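Local coordinates for protein cortical-lytic enzyme (Bacillus cereus, PDB 4S3J) that hydrolyses partially degraded spore cortex peptidoglycan during germination, acting as an N-acetylglucosaminidase that recognises muramic acid delta-lactam residues, at residues 142-146 and 184-189; 175-181 and 218-222; 196-200 and 233-237; 247-253 and 276-282. All coordinates share one frame; numbering follows the deposited sequence.

Contact 1. Residues 142-146 and 184-189; sequences EAKRD and DLTSVI
Arg-145 and Leu-185 carry most of this contact, in which the end of a barrel strand and the loop after it lie on a helix of the family 18 glycosidase TIM barrel. The chain leaves strand 135-143 at Ala-143, and the next two residues pass over the first turns of helix 183-191. No hydrogen bond crosses, so the two segments are joined by packing. The aliphatic part of Arg-145 lies on Leu-185, with CG 3.8 Å from Leu-185 CD1. Extended from CG to NE, the arginine then runs on along the start of the helix until one guanidinium face covers the backbone carbon of Asp-184. There Arg-145 NH2 approaches Asp-184 CB to 3.5 Å. The two side chains run side by side, guanidinium and carboxylate planes 86° apart, yet Arg-145 NH2 stays 4.5 Å from Asp-184 OD2, too far for a salt bridge. The guanidinium is held instead through NE, which forms a salt bridge with Glu-177. Deeper in, Ile-189 CD1 lies against the strand end, 3.8 Å from Ala-143 CB and equally close to Lys-144 O. Val-188 stands on the more exposed flank and touches Arg-145 O with CG1. Leu-185 has CG anti to its backbone N (chi1 174°), which turns both methyl groups to the strand end: CD1 rests against the carbonyl carbon of Lys-144, and CD2 comes to 3.3 Å from Ala-143 O.

Contact 2. Residues 175-181 and 218-222; sequences NIENGNF and DFESV
Asn-175 ND2 is gripped by two carbonyl oxygens: it donates to Glu-220 O at 2.9 Å, a nearly straight bond (165° at the hydrogen) lying in the plane of the asparagine amide, and also to Ser-182 O. The other end of the same amide accepts a bond from Glu-220 N, which reaches Asn-175 OD1 at 3.0 Å and stands somewhat out of the carbonyl plane. Asn-175 thus pairs with both backbone polar groups of one residue, as a neighbouring strand would, and so holds the peptide groups on both sides of the Glu-220 CA. Its CG sits between the backbone N and the carbonyl carbon (chi1 61°), which puts the amide straight across the gap, while CB rests on Phe-219 CD1. The other half of the grip is Phe-181, just beyond the tight type I' turn from Glu-177 to Asn-180. Glu-220 CB lies over the centre of the Phe-181 ring, 3.8 Å from the centroid, a CH-pi contact, and farther out the Glu-220 carboxylate stacks on the ring with planes 25° apart. Asp-218 OD1 lies 2.6 Å from Glu-220 OE2. At the rim a water links Phe-181 O to Ser-221 OG. Glu-220 is the probable proton donor, and the Asp-x-Glu pattern at the C-terminal end of strand 214-218 is that of the family 18 glycosidase active site.

Contact 3. Residues 196-200 and 233-237; sequences QNKFI and FLRNV
Phe-233 and Ile-200 form the apolar centre where two neighbouring outer helices of the TIM barrel, 193-210 and 227-240, pack together. The short helical segments run in broadly the same direction, with axes 11.2 Å apart and at 47°. The side chains of Ile-200 and Phe-233 run antiparallel alongside one another, Ile-200 CG1 lying 3.8 Å from Phe-233 CE1. Beyond CG1, the end methyl of Ile-200 meets Val-237 CG2 at 3.9 Å and lies against Asn-236 CB. Val-237 CG2 itself sits over one face of the Phe-233 ring, toward its rim, and thereby joins the aromatic side chain to the isoleucine. On the other flank is Phe-199. Its ring is nearly parallel to that of Phe-233, but the rings are offset by so much, centroids 6.0 Å apart, that little of one lies over the other; Phe-233 CZ touches Phe-199 at the edge. Outward from this core, Gln-196 reaches over with CG anti to its backbone N (chi1 -175°) and its chain extended, bringing CD to 3.5 Å from Phe-233 CD1, at the ring edge, with amide and ring steeply inclined to one another. Both ends of that amide are used, since Gln-196 NE2 donates to Ile-189 O. At the polar border Asn-236 ND2 donates to Gln-196 OE1 at 2.9 Å, the nitrogen almost in line with the glutamine C=O and the acceptor in the plane of the asparagine amide.

Contact 4. Residues 247-253 and 276-282; sequences LSTTLVP and VDFVVIM
Adjacent parallel strands of the TIM barrel meet here, 247-251 and 278-281, joined through helix 269-275 in the beta-alpha-beta crossover on which this fold is built. Val-280 stands at the middle of the register: its N donates to Thr-249 O at 2.8 Å and its O accepts from Leu-251 N at 2.9 Å, both nearly straight. Met-282 N continues the pattern to Leu-251 O. Toward the N-terminal ends it slackens, the bond from Thr-249 N to Phe-278 O being weak at 3.4 Å. Beyond it Asp-277 pairs with Leu-247 twice, its backbone N donating to Leu-247 O and its carboxylate OD2 accepting from Leu-247 N at 2.9 Å on the anti side. That OD2 also forms a salt bridge with Lys-238. Ser-248, Thr-250, Phe-278 and Val-280 point into the barrel. With CG between the backbone N and the carbonyl carbon (chi1 66°), the Phe-278 ring lies over Ser-248, whose CB makes a CH-pi contact 3.5 Å from the centroid; Ser-248 OG bonds to Asp-214 and His-216. Thr-249, Leu-251, Val-279 and Ile-281 lie on the outer face, where helix 269-275 packs on Leu-251 and Ile-281, and Leu-251 CD1 meets Val-279 CG1 at 3.7 Å. At the C-terminal end, beside the probable catalytic Glu-220, Met-282 bends at its thioether: SD rests on Thr-250 CG2, 3.7 Å away, and CE on Val-252 CG1.

In the fold
Followed from the N terminus, contact 1 closes the first loop, bringing helix 183-191 back to the end of strand 135-143. Contact 2 crosses it, because 175-181 lies within that loop while 218-222 comes after it; the two touch through Arg-145 and Glu-177. Contact 3 opens once contact 1 has closed and crosses contact 2 in turn, tying helix 193-210 to helix 227-240 on the barrel's outside. Contact 4 follows all three in series and joins the next two strands. Thr-250 and Met-282 bring it to Asp-218 and Glu-220 of contact 2 at the active site, while Leu-247 and Thr-249 meet Leu-234 of contact 3.

Contact 1. Residues 142-146 and 184-189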
loop_
_atom_site.group_PDB
_atom_site.type_symbol
_atom_site.label_atom_id
_atom_site.label_comp_id
_atom_site.label_asym_id
_atom_site.label_seq_id
_atom_site.Cartn_x
_atom_site.Cartn_y
_atom_site.Cartn_z
ATOM N N GLU A 142 -10.433 -17.292 -9.743
ATOM C CA GLU A 142 -11.042 -18.058 -8.666
ATOM C C GLU A 142 -10.859 -19.550 -8.923
ATOM O O GLU A 142 -11.200 -20.037 -9.992
ATOM C CB GLU A 142 -12.529 -17.703 -8.527
ATOM C CG GLU A 142 -12.698 -16.202 -8.211
ATOM C CD GLU A 142 -14.132 -15.724 -8.038
ATOM O OE1 GLU A 142 -15.078 -16.491 -8.301
ATOM O OE2 GLU A 142 -14.303 -14.547 -7.638
ATOM N N ALA A 143 -10.293 -20.247 -7.943
ATOM C CA ALA A 143 -10.102 -21.691 -8.006
ATOM C C ALA A 143 -11.453 -22.376 -7.975
ATOM O O ALA A 143 -12.364 -21.910 -7.295
ATOM C CB ALA A 143 -9.254 -22.146 -6.848
ATOM N N LYS A 144 -11.556 -23.501 -8.681
ATOM C CA LYS A 144 -12.793 -24.292 -8.764
ATOM C C LYS A 144 -12.531 -25.703 -8.282
ATOM O O LYS A 144 -11.396 -26.156 -8.278
ATOM C CB LYS A 144 -13.330 -24.278 -10.201
ATOM C CG LYS A 144 -13.862 -22.907 -10.583
ATOM C CD LYS A 144 -13.989 -22.682 -12.083
ATOM C CE LYS A 144 -14.823 -23.707 -12.822
ATOM N NZ LYS A 144 -14.626 -23.518 -14.293
ATOM N N ARG A 145 -13.604 -26.396 -7.900
ATOM C CA ARG A 145 -13.493 -27.715 -7.292
ATOM C C ARG A 145 -13.041 -28.801 -8.264
ATOM O O ARG A 145 -12.662 -29.894 -7.829
ATOM C CB ARG A 145 -14.832 -28.092 -6.668
ATOM C CG ARG A 145 -15.123 -27.324 -5.389
ATOM C CD ARG A 145 -16.517 -27.626 -4.853
ATOM N NE ARG A 145 -16.853 -26.720 -3.753
ATOM C CZ ARG A 145 -17.485 -27.069 -2.640
ATOM N NH1 ARG A 145 -17.924 -28.326 -2.463
ATOM N NH2 ARG A 145 -17.708 -26.153 -1.705
ATOM N N ASP A 146 -13.080 -28.517 -9.566
ATOM C CA ASP A 146 -12.552 -29.449 -10.568
ATOM C C ASP A 146 -11.111 -29.121 -10.961
ATOM O O ASP A 146 -10.563 -29.728 -11.872
ATOM C CB ASP A 146 -13.460 -29.469 -11.802
ATOM C CG ASP A 146 -13.532 -28.140 -12.522
ATOM O OD1 ASP A 146 -12.963 -27.150 -12.033
ATOM O OD2 ASP A 146 -14.204 -28.085 -13.576
ATOM N N ASP A 184 -14.321 -24.786 2.392
ATOM C CA ASP A 184 -14.697 -26.051 1.748
ATOM C C ASP A 184 -13.962 -26.240 0.430
ATOM O O ASP A 184 -13.541 -27.349 0.093
ATOM C CB ASP A 184 -16.210 -26.111 1.507
ATOM C CG ASP A 184 -17.004 -26.225 2.789
ATOM O OD1 ASP A 184 -16.415 -26.631 3.814
ATOM O OD2 ASP A 184 -18.221 -25.929 2.758
ATOM N N LEU A 185 -13.785 -25.152 -0.309
ATOM C CA LEU A 185 -13.046 -25.200 -1.569
ATOM C C LEU A 185 -11.580 -25.608 -1.360
ATOM O O LEU A 185 -11.085 -26.487 -2.055
ATOM C CB LEU A 185 -13.130 -23.844 -2.276
ATOM C CG LEU A 185 -12.314 -23.609 -3.544
ATOM C CD1 LEU A 185 -12.574 -24.657 -4.629
ATOM C CD2 LEU A 185 -12.624 -22.196 -4.067
ATOM N N THR A 186 -10.875 -24.973 -0.424
ATOM C CA THR A 186 -9.486 -25.365 -0.180
ATOM C C THR A 186 -9.384 -26.774 0.398
ATOM O O THR A 186 -8.398 -27.444 0.170
ATOM C CB THR A 186 -8.728 -24.349 0.739
ATOM O OG1 THR A 186 -9.633 -23.750 1.666
ATOM C CG2 THR A 186 -8.121 -23.241 -0.093
ATOM N N SER A 187 -10.393 -27.256 1.125
ATOM C CA SER A 187 -10.307 -28.624 1.625
ATOM C C SER A 187 -10.273 -29.614 0.466
ATOM O O SER A 187 -9.536 -30.604 0.508
ATOM C CB SER A 187 -11.458 -28.935 2.576
ATOM O OG SER A 187 -11.244 -28.279 3.824
ATOM N N VAL A 188 -11.067 -29.364 -0.571
ATOM C CA VAL A 188 -11.030 -30.243 -1.736
ATOM C C VAL A 188 -9.659 -30.187 -2.399
ATOM O O VAL A 188 -9.020 -31.212 -2.591
ATOM C CB VAL A 188 -12.129 -29.887 -2.773
ATOM C CG1 VAL A 188 -11.984 -30.755 -4.006
ATOM C CG2 VAL A 188 -13.512 -30.075 -2.168
ATOM N N ILE A 189 -9.215 -28.985 -2.746
ATOM C CA ILE A 189 -7.958 -28.798 -3.475
ATOM C C ILE A 189 -6.733 -29.240 -2.683
ATOM O O ILE A 189 -5.795 -29.800 -3.254
ATOM C CB ILE A 189 -7.796 -27.334 -3.913
ATOM C CG1 ILE A 189 -8.838 -27.041 -4.998
ATOM C CG2 ILE A 189 -6.393 -27.071 -4.463
ATOM C CD1 ILE A 189 -8.902 -25.594 -5.415
#

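Contact 2. Residues 175-181 and 218-222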
loop_
_atom_site.group_PDB
_atom_site.type_symbol
_atom_site.label_atom_id
_atom_site.label_comp_id
_atom_site.label_asym_id
_atom_site.label_seq_id
_atom_site.Cartn_x
_atom_site.Cartn_y
_atom_site.Cartn_z
ATOM N N ASN A 175 -9.403 -18.598 -3.244
ATOM C CA ASN A 175 -10.389 -19.642 -2.941
ATOM C C ASN A 175 -11.759 -19.025 -2.656
ATOM O O ASN A 175 -12.361 -19.245 -1.599
ATOM C CB ASN A 175 -9.934 -20.496 -1.758
ATOM C CG ASN A 175 -9.774 -19.695 -0.495
ATOM O OD1 ASN A 175 -9.306 -18.549 -0.525
ATOM N ND2 ASN A 175 -10.138 -20.298 0.634
ATOM N N ILE A 176 -12.232 -18.216 -3.603
ATOM C CA ILE A 176 -13.545 -17.585 -3.518
ATOM C C ILE A 176 -14.601 -18.399 -4.244
ATOM O O ILE A 176 -14.388 -18.826 -5.388
ATOM C CB ILE A 176 -13.498 -16.175 -4.084
ATOM C CG1 ILE A 176 -12.637 -15.300 -3.185
ATOM C CG2 ILE A 176 -14.911 -15.593 -4.186
ATOM C CD1 ILE A 176 -12.301 -13.924 -3.769
ATOM N N GLU A 177 -15.732 -18.613 -3.566
ATOM C CA GLU A 177 -16.914 -19.221 -4.158
ATOM C C GLU A 177 -18.088 -18.312 -3.862
ATOM O O GLU A 177 -18.300 -17.957 -2.706
ATOM C CB GLU A 177 -17.201 -20.615 -3.561
ATOM C CG GLU A 177 -16.240 -21.683 -3.977
ATOM C CD GLU A 177 -16.682 -23.094 -3.571
ATOM O OE1 GLU A 177 -16.988 -23.336 -2.379
ATOM O OE2 GLU A 177 -16.735 -23.960 -4.463
ATOM N N ASN A 178 -18.845 -17.950 -4.899
ATOM C CA ASN A 178 -20.003 -17.079 -4.751
ATOM C C ASN A 178 -19.689 -15.825 -3.926
ATOM O O ASN A 178 -20.458 -15.433 -3.050
ATOM C CB ASN A 178 -21.151 -17.863 -4.121
ATOM C CG ASN A 178 -21.550 -19.083 -4.956
ATOM O OD1 ASN A 178 -21.676 -20.193 -4.435
ATOM N ND2 ASN A 178 -21.732 -18.880 -6.258
ATOM N N GLY A 179 -18.544 -15.210 -4.204
ATOM C CA GLY A 179 -18.195 -13.926 -3.626
ATOM C C GLY A 179 -17.625 -13.979 -2.223
ATOM O O GLY A 179 -17.367 -12.938 -1.626
ATOM N N ASN A 180 -17.415 -15.181 -1.693
ATOM C CA ASN A 180 -16.835 -15.337 -0.366
ATOM C C ASN A 180 -15.705 -16.351 -0.333
ATOM O O ASN A 180 -15.732 -17.357 -1.054
ATOM C CB ASN A 180 -17.904 -15.757 0.628
ATOM C CG ASN A 180 -18.799 -14.607 1.028
ATOM O OD1 ASN A 180 -20.004 -14.632 0.789
ATOM N ND2 ASN A 180 -18.208 -13.588 1.641
ATOM N N PHE A 181 -14.720 -16.093 0.517
ATOM C CA PHE A 181 -13.652 -17.058 0.737
ATOM C C PHE A 181 -14.226 -18.334 1.338
ATOM O O PHE A 181 -15.098 -18.295 2.212
ATOM C CB PHE A 181 -12.564 -16.495 1.654
ATOM C CG PHE A 181 -11.687 -15.441 1.003
ATOM C CD1 PHE A 181 -10.776 -15.795 0.031
ATOM C CD2 PHE A 181 -11.771 -14.110 1.377
ATOM C CE1 PHE A 181 -9.942 -14.852 -0.569
ATOM C CE2 PHE A 181 -10.934 -13.144 0.784
ATOM C CZ PHE A 181 -10.021 -13.523 -0.190
ATOM N N ASP A 218 -3.821 -16.210 -2.805
ATOM C CA ASP A 218 -4.553 -15.525 -1.763
ATOM C C ASP A 218 -5.652 -16.463 -1.290
ATOM O O ASP A 218 -6.804 -16.345 -1.707
ATOM C CB ASP A 218 -5.126 -14.205 -2.257
ATOM C CG ASP A 218 -5.874 -13.461 -1.166
ATOM O OD1 ASP A 218 -5.683 -13.808 0.024
ATOM O OD2 ASP A 218 -6.625 -12.521 -1.493
ATOM N N PHE A 219 -5.265 -17.428 -0.462
ATOM C CA PHE A 219 -6.203 -18.355 0.171
ATOM C C PHE A 219 -6.482 -17.850 1.588
ATOM O O PHE A 219 -5.552 -17.729 2.412
ATOM C CB PHE A 219 -5.634 -19.786 0.226
ATOM C CG PHE A 219 -5.617 -20.520 -1.106
ATOM C CD1 PHE A 219 -6.220 -20.001 -2.239
ATOM C CD2 PHE A 219 -5.006 -21.766 -1.199
ATOM C CE1 PHE A 219 -6.210 -20.702 -3.435
ATOM C CE2 PHE A 219 -4.996 -22.463 -2.393
ATOM C CZ PHE A 219 -5.606 -21.929 -3.509
ATOM N N GLU A 220 -7.730 -17.494 1.858
ATOM C CA GLU A 220 -8.146 -17.024 3.181
ATOM C C GLU A 220 -9.334 -17.846 3.688
ATOM O O GLU A 220 -9.986 -18.533 2.913
ATOM C CB GLU A 220 -8.489 -15.538 3.138
ATOM C CG GLU A 220 -7.297 -14.696 2.719
ATOM C CD GLU A 220 -7.597 -13.222 2.674
ATOM O OE1 GLU A 220 -8.289 -12.718 3.586
ATOM O OE2 GLU A 220 -7.162 -12.567 1.699
ATOM N N SER A 221 -9.592 -17.768 4.992
ATOM C CA SER A 221 -10.604 -18.602 5.650
ATOM C C SER A 221 -10.349 -20.073 5.389
ATOM O O SER A 221 -11.285 -20.855 5.180
ATOM C CB SER A 221 -12.015 -18.232 5.190
ATOM O OG SER A 221 -12.303 -16.887 5.491
ATOM N N VAL A 222 -9.075 -20.436 5.375
ATOM C CA VAL A 222 -8.677 -21.831 5.262
ATOM C C VAL A 222 -8.883 -22.508 6.616
ATOM O O VAL A 222 -8.539 -21.950 7.648
ATOM C CB VAL A 222 -7.214 -21.935 4.805
ATOM C CG1 VAL A 222 -6.714 -23.381 4.775
ATOM C CG2 VAL A 222 -7.036 -21.266 3.451
HETATM O O HOH W 1 -15.004 -16.152 4.535
#

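Contact 3. Residues 196-200 and 233-237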
loop_
_atom_site.group_PDB
_atom_site.type_symbol
_atom_site.label_atom_id
_atom_site.label_comp_id
_atom_site.label_asym_id
_atom_site.label_seq_id
_atom_site.Cartn_x
_atom_site.Cartn_y
_atom_site.Cartn_z
ATOM N N GLN A 196 -5.647 -31.742 -7.249
ATOM C CA GLN A 196 -4.540 -30.810 -7.024
ATOM C C GLN A 196 -3.533 -30.890 -8.174
ATOM O O GLN A 196 -2.985 -29.885 -8.597
ATOM C CB GLN A 196 -3.855 -31.081 -5.681
ATOM C CG GLN A 196 -2.781 -30.074 -5.343
ATOM C CD GLN A 196 -2.126 -30.342 -4.004
ATOM O OE1 GLN A 196 -0.919 -30.572 -3.931
ATOM N NE2 GLN A 196 -2.905 -30.275 -2.937
ATOM N N ASN A 197 -3.292 -32.094 -8.694
ATOM C CA ASN A 197 -2.339 -32.239 -9.789
ATOM C C ASN A 197 -2.833 -31.534 -11.051
ATOM O O ASN A 197 -2.072 -30.841 -11.733
ATOM C CB ASN A 197 -2.095 -33.724 -10.080
ATOM C CG ASN A 197 -1.159 -33.941 -11.247
ATOM O OD1 ASN A 197 -0.002 -33.532 -11.212
ATOM N ND2 ASN A 197 -1.666 -34.573 -12.304
ATOM N N LYS A 198 -4.124 -31.682 -11.326
ATOM C CA LYS A 198 -4.764 -31.007 -12.453
ATOM C C LYS A 198 -4.735 -29.496 -12.263
ATOM O O LYS A 198 -4.479 -28.742 -13.197
ATOM C CB LYS A 198 -6.214 -31.470 -12.600
ATOM C CG LYS A 198 -6.991 -30.768 -13.713
ATOM C CD LYS A 198 -8.369 -31.396 -13.936
ATOM C CE LYS A 198 -9.208 -30.554 -14.899
ATOM N NZ LYS A 198 -10.678 -30.830 -14.794
ATOM N N PHE A 199 -4.993 -29.081 -11.032
ATOM C CA PHE A 199 -4.989 -27.664 -10.650
ATOM C C PHE A 199 -3.639 -27.027 -10.944
ATOM O O PHE A 199 -3.568 -25.968 -11.592
ATOM C CB PHE A 199 -5.358 -27.551 -9.159
ATOM C CG PHE A 199 -5.585 -26.136 -8.654
ATOM C CD1 PHE A 199 -6.453 -25.273 -9.310
ATOM C CD2 PHE A 199 -4.991 -25.718 -7.488
ATOM C CE1 PHE A 199 -6.685 -23.996 -8.830
ATOM C CE2 PHE A 199 -5.219 -24.434 -6.995
ATOM C CZ PHE A 199 -6.087 -23.585 -7.671
ATOM N N ILE A 200 -2.568 -27.653 -10.471
ATOM C CA ILE A 200 -1.234 -27.085 -10.665
ATOM C C ILE A 200 -0.900 -27.053 -12.157
ATOM O O ILE A 200 -0.325 -26.097 -12.651
ATOM C CB ILE A 200 -0.160 -27.878 -9.884
ATOM C CG1 ILE A 200 -0.428 -27.756 -8.387
ATOM C CG2 ILE A 200 1.238 -27.375 -10.220
ATOM C CD1 ILE A 200 0.446 -28.610 -7.520
ATOM N N PHE A 233 0.895 -28.149 -0.330
ATOM C CA PHE A 233 0.513 -27.644 -1.636
ATOM C C PHE A 233 1.532 -26.616 -2.132
ATOM O O PHE A 233 1.958 -26.665 -3.283
ATOM C CB PHE A 233 -0.891 -27.025 -1.587
ATOM C CG PHE A 233 -1.258 -26.260 -2.823
ATOM C CD1 PHE A 233 -1.464 -26.912 -4.024
ATOM C CD2 PHE A 233 -1.420 -24.879 -2.778
ATOM C CE1 PHE A 233 -1.813 -26.211 -5.163
ATOM C CE2 PHE A 233 -1.776 -24.173 -3.917
ATOM C CZ PHE A 233 -1.970 -24.839 -5.106
ATOM N N LEU A 234 1.930 -25.688 -1.269
ATOM C CA LEU A 234 2.876 -24.664 -1.687
ATOM C C LEU A 234 4.211 -25.298 -2.069
ATOM O O LEU A 234 4.804 -24.901 -3.078
ATOM C CB LEU A 234 3.054 -23.616 -0.591
ATOM C CG LEU A 234 1.818 -22.733 -0.341
ATOM C CD1 LEU A 234 2.068 -21.929 0.909
ATOM C CD2 LEU A 234 1.499 -21.817 -1.531
ATOM N N ARG A 235 4.651 -26.328 -1.335
ATOM C CA ARG A 235 5.875 -27.012 -1.718
ATOM C C ARG A 235 5.693 -27.673 -3.073
ATOM O O ARG A 235 6.585 -27.629 -3.906
ATOM C CB ARG A 235 6.306 -28.070 -0.684
ATOM C CG ARG A 235 6.540 -27.534 0.716
ATOM C CD ARG A 235 7.010 -28.597 1.710
ATOM N NE ARG A 235 7.074 -28.021 3.053
ATOM C CZ ARG A 235 6.233 -28.292 4.049
ATOM N NH1 ARG A 235 5.259 -29.186 3.898
ATOM N NH2 ARG A 235 6.379 -27.675 5.217
ATOM N N ASN A 236 4.530 -28.282 -3.308
ATOM C CA ASN A 236 4.301 -28.960 -4.582
ATOM C C ASN A 236 4.342 -27.994 -5.761
ATOM O O ASN A 236 4.896 -28.311 -6.808
ATOM C CB ASN A 236 2.964 -29.692 -4.576
ATOM C CG ASN A 236 2.967 -30.924 -3.676
ATOM O OD1 ASN A 236 4.024 -31.435 -3.289
ATOM N ND2 ASN A 236 1.773 -31.396 -3.327
ATOM N N VAL A 237 3.750 -26.812 -5.598
ATOM C CA VAL A 237 3.797 -25.808 -6.656
ATOM C C VAL A 237 5.226 -25.305 -6.861
ATOM O O VAL A 237 5.696 -25.222 -7.995
ATOM C CB VAL A 237 2.881 -24.598 -6.348
ATOM C CG1 VAL A 237 3.041 -23.528 -7.422
ATOM C CG2 VAL A 237 1.419 -25.042 -6.255
#

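Contact 4. Residues 247-253 and 276-282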
loop_
_atom_site.group_PDB
_atom_site.type_symbol
_atom_site.label_atom_id
_atom_site.label_comp_id
_atom_site.label_asym_id
_atom_site.label_seq_id
_atom_site.Cartn_x
_atom_site.Cartn_y
_atom_site.Cartn_z
ATOM N N LEU A 247 6.966 -17.750 -6.704
ATOM C CA LEU A 247 5.768 -18.082 -5.948
ATOM C C LEU A 247 5.577 -17.105 -4.790
ATOM O O LEU A 247 6.533 -16.779 -4.087
ATOM C CB LEU A 247 5.887 -19.509 -5.418
ATOM C CG LEU A 247 4.852 -20.028 -4.432
ATOM C CD1 LEU A 247 3.461 -20.081 -5.097
ATOM C CD2 LEU A 247 5.261 -21.436 -3.918
ATOM N N SER A 248 4.346 -16.633 -4.592
ATOM C CA SER A 248 4.061 -15.754 -3.474
ATOM C C SER A 248 2.710 -16.066 -2.858
ATOM O O SER A 248 1.887 -16.759 -3.466
ATOM C CB SER A 248 4.120 -14.279 -3.918
ATOM O OG SER A 248 3.176 -14.006 -4.944
ATOM N N THR A 249 2.507 -15.578 -1.638
ATOM C CA THR A 249 1.256 -15.772 -0.910
ATOM C C THR A 249 0.826 -14.540 -0.126
ATOM O O THR A 249 1.664 -13.684 0.236
ATOM C CB THR A 249 1.366 -16.908 0.102
ATOM O OG1 THR A 249 2.455 -16.624 0.981
ATOM C CG2 THR A 249 1.561 -18.269 -0.601
ATOM N N THR A 250 -0.473 -14.482 0.163
ATOM C CA THR A 250 -1.041 -13.513 1.082
ATOM C C THR A 250 -1.095 -14.069 2.503
ATOM O O THR A 250 -1.522 -15.202 2.726
ATOM C CB THR A 250 -2.473 -13.104 0.641
ATOM O OG1 THR A 250 -2.398 -12.384 -0.595
ATOM C CG2 THR A 250 -3.154 -12.238 1.700
ATOM N N LEU A 251 -0.676 -13.258 3.459
ATOM C CA LEU A 251 -0.736 -13.602 4.881
ATOM C C LEU A 251 -1.558 -12.582 5.668
ATOM O O LEU A 251 -1.390 -11.364 5.515
ATOM C CB LEU A 251 0.673 -13.678 5.483
ATOM C CG LEU A 251 1.601 -14.813 5.046
ATOM C CD1 LEU A 251 3.003 -14.571 5.643
ATOM C CD2 LEU A 251 1.052 -16.169 5.442
ATOM N N VAL A 252 -2.411 -13.069 6.557
ATOM C CA VAL A 252 -3.050 -12.199 7.534
ATOM C C VAL A 252 -1.966 -11.676 8.483
ATOM O O VAL A 252 -0.948 -12.348 8.715
ATOM C CB VAL A 252 -4.161 -12.913 8.338
ATOM C CG1 VAL A 252 -5.344 -13.263 7.439
ATOM C CG2 VAL A 252 -3.607 -14.150 9.044
ATOM N N PRO A 253 -2.172 -10.464 9.027
ATOM C CA PRO A 253 -1.221 -9.872 9.970
ATOM C C PRO A 253 -1.268 -10.576 11.324
ATOM O O PRO A 253 -2.356 -10.840 11.843
ATOM C CB PRO A 253 -1.699 -8.425 10.083
ATOM C CG PRO A 253 -3.148 -8.495 9.806
ATOM C CD PRO A 253 -3.306 -9.561 8.753
ATOM N N VAL A 276 8.180 -19.893 -0.132
ATOM C CA VAL A 276 7.859 -18.911 -1.167
ATOM C C VAL A 276 8.967 -17.872 -1.426
ATOM O O VAL A 276 9.912 -17.726 -0.647
ATOM C CB VAL A 276 6.549 -18.159 -0.813
ATOM C CG1 VAL A 276 5.414 -19.134 -0.505
ATOM C CG2 VAL A 276 6.777 -17.208 0.352
ATOM N N ASP A 277 8.857 -17.165 -2.546
ATOM C CA ASP A 277 9.788 -16.089 -2.876
ATOM C C ASP A 277 9.467 -14.811 -2.117
ATOM O O ASP A 277 10.382 -14.109 -1.683
ATOM C CB ASP A 277 9.780 -15.844 -4.384
ATOM C CG ASP A 277 10.393 -16.998 -5.156
ATOM O OD1 ASP A 277 11.640 -17.066 -5.194
ATOM O OD2 ASP A 277 9.647 -17.859 -5.674
ATOM N N PHE A 278 8.187 -14.500 -1.961
ATOM C CA PHE A 278 7.789 -13.399 -1.097
ATOM C C PHE A 278 6.365 -13.562 -0.604
ATOM O O PHE A 278 5.594 -14.374 -1.137
ATOM C CB PHE A 278 7.970 -12.054 -1.804
ATOM C CG PHE A 278 7.061 -11.819 -2.989
ATOM C CD1 PHE A 278 5.788 -11.281 -2.821
ATOM C CD2 PHE A 278 7.507 -12.062 -4.271
ATOM C CE1 PHE A 278 4.964 -11.021 -3.927
ATOM C CE2 PHE A 278 6.712 -11.802 -5.369
ATOM C CZ PHE A 278 5.434 -11.283 -5.199
ATOM N N VAL A 279 6.057 -12.839 0.467
ATOM C CA VAL A 279 4.713 -12.778 1.039
ATOM C C VAL A 279 4.218 -11.342 1.020
ATOM O O VAL A 279 5.007 -10.396 1.094
ATOM C CB VAL A 279 4.652 -13.298 2.497
ATOM C CG1 VAL A 279 5.059 -14.777 2.573
ATOM C CG2 VAL A 279 5.532 -12.469 3.421
ATOM N N VAL A 280 2.902 -11.219 0.901
ATOM C CA VAL A 280 2.196 -9.948 1.062
ATOM C C VAL A 280 1.395 -10.024 2.360
ATOM O O VAL A 280 0.456 -10.811 2.467
ATOM C CB VAL A 280 1.267 -9.638 -0.134
ATOM C CG1 VAL A 280 0.439 -8.401 0.141
ATOM C CG2 VAL A 280 2.075 -9.438 -1.403
ATOM N N ILE A 281 1.797 -9.229 3.354
ATOM C CA ILE A 281 1.128 -9.239 4.649
ATOM C C ILE A 281 0.115 -8.115 4.679
ATOM O O ILE A 281 0.449 -6.970 4.387
ATOM C CB ILE A 281 2.113 -9.099 5.828
ATOM C CG1 ILE A 281 3.259 -10.115 5.690
ATOM C CG2 ILE A 281 1.371 -9.255 7.162
ATOM C CD1 ILE A 281 4.237 -10.134 6.845
ATOM N N MET A 282 -1.121 -8.448 5.014
ATOM C CA MET A 282 -2.212 -7.479 4.980
ATOM C C MET A 282 -2.201 -6.580 6.217
ATOM O O MET A 282 -3.103 -6.628 7.065
ATOM C CB MET A 282 -3.546 -8.203 4.843
ATOM C CG MET A 282 -3.679 -8.887 3.501
ATOM S SD MET A 282 -5.288 -9.634 3.217
ATOM C CE MET A 282 -5.304 -10.836 4.548
#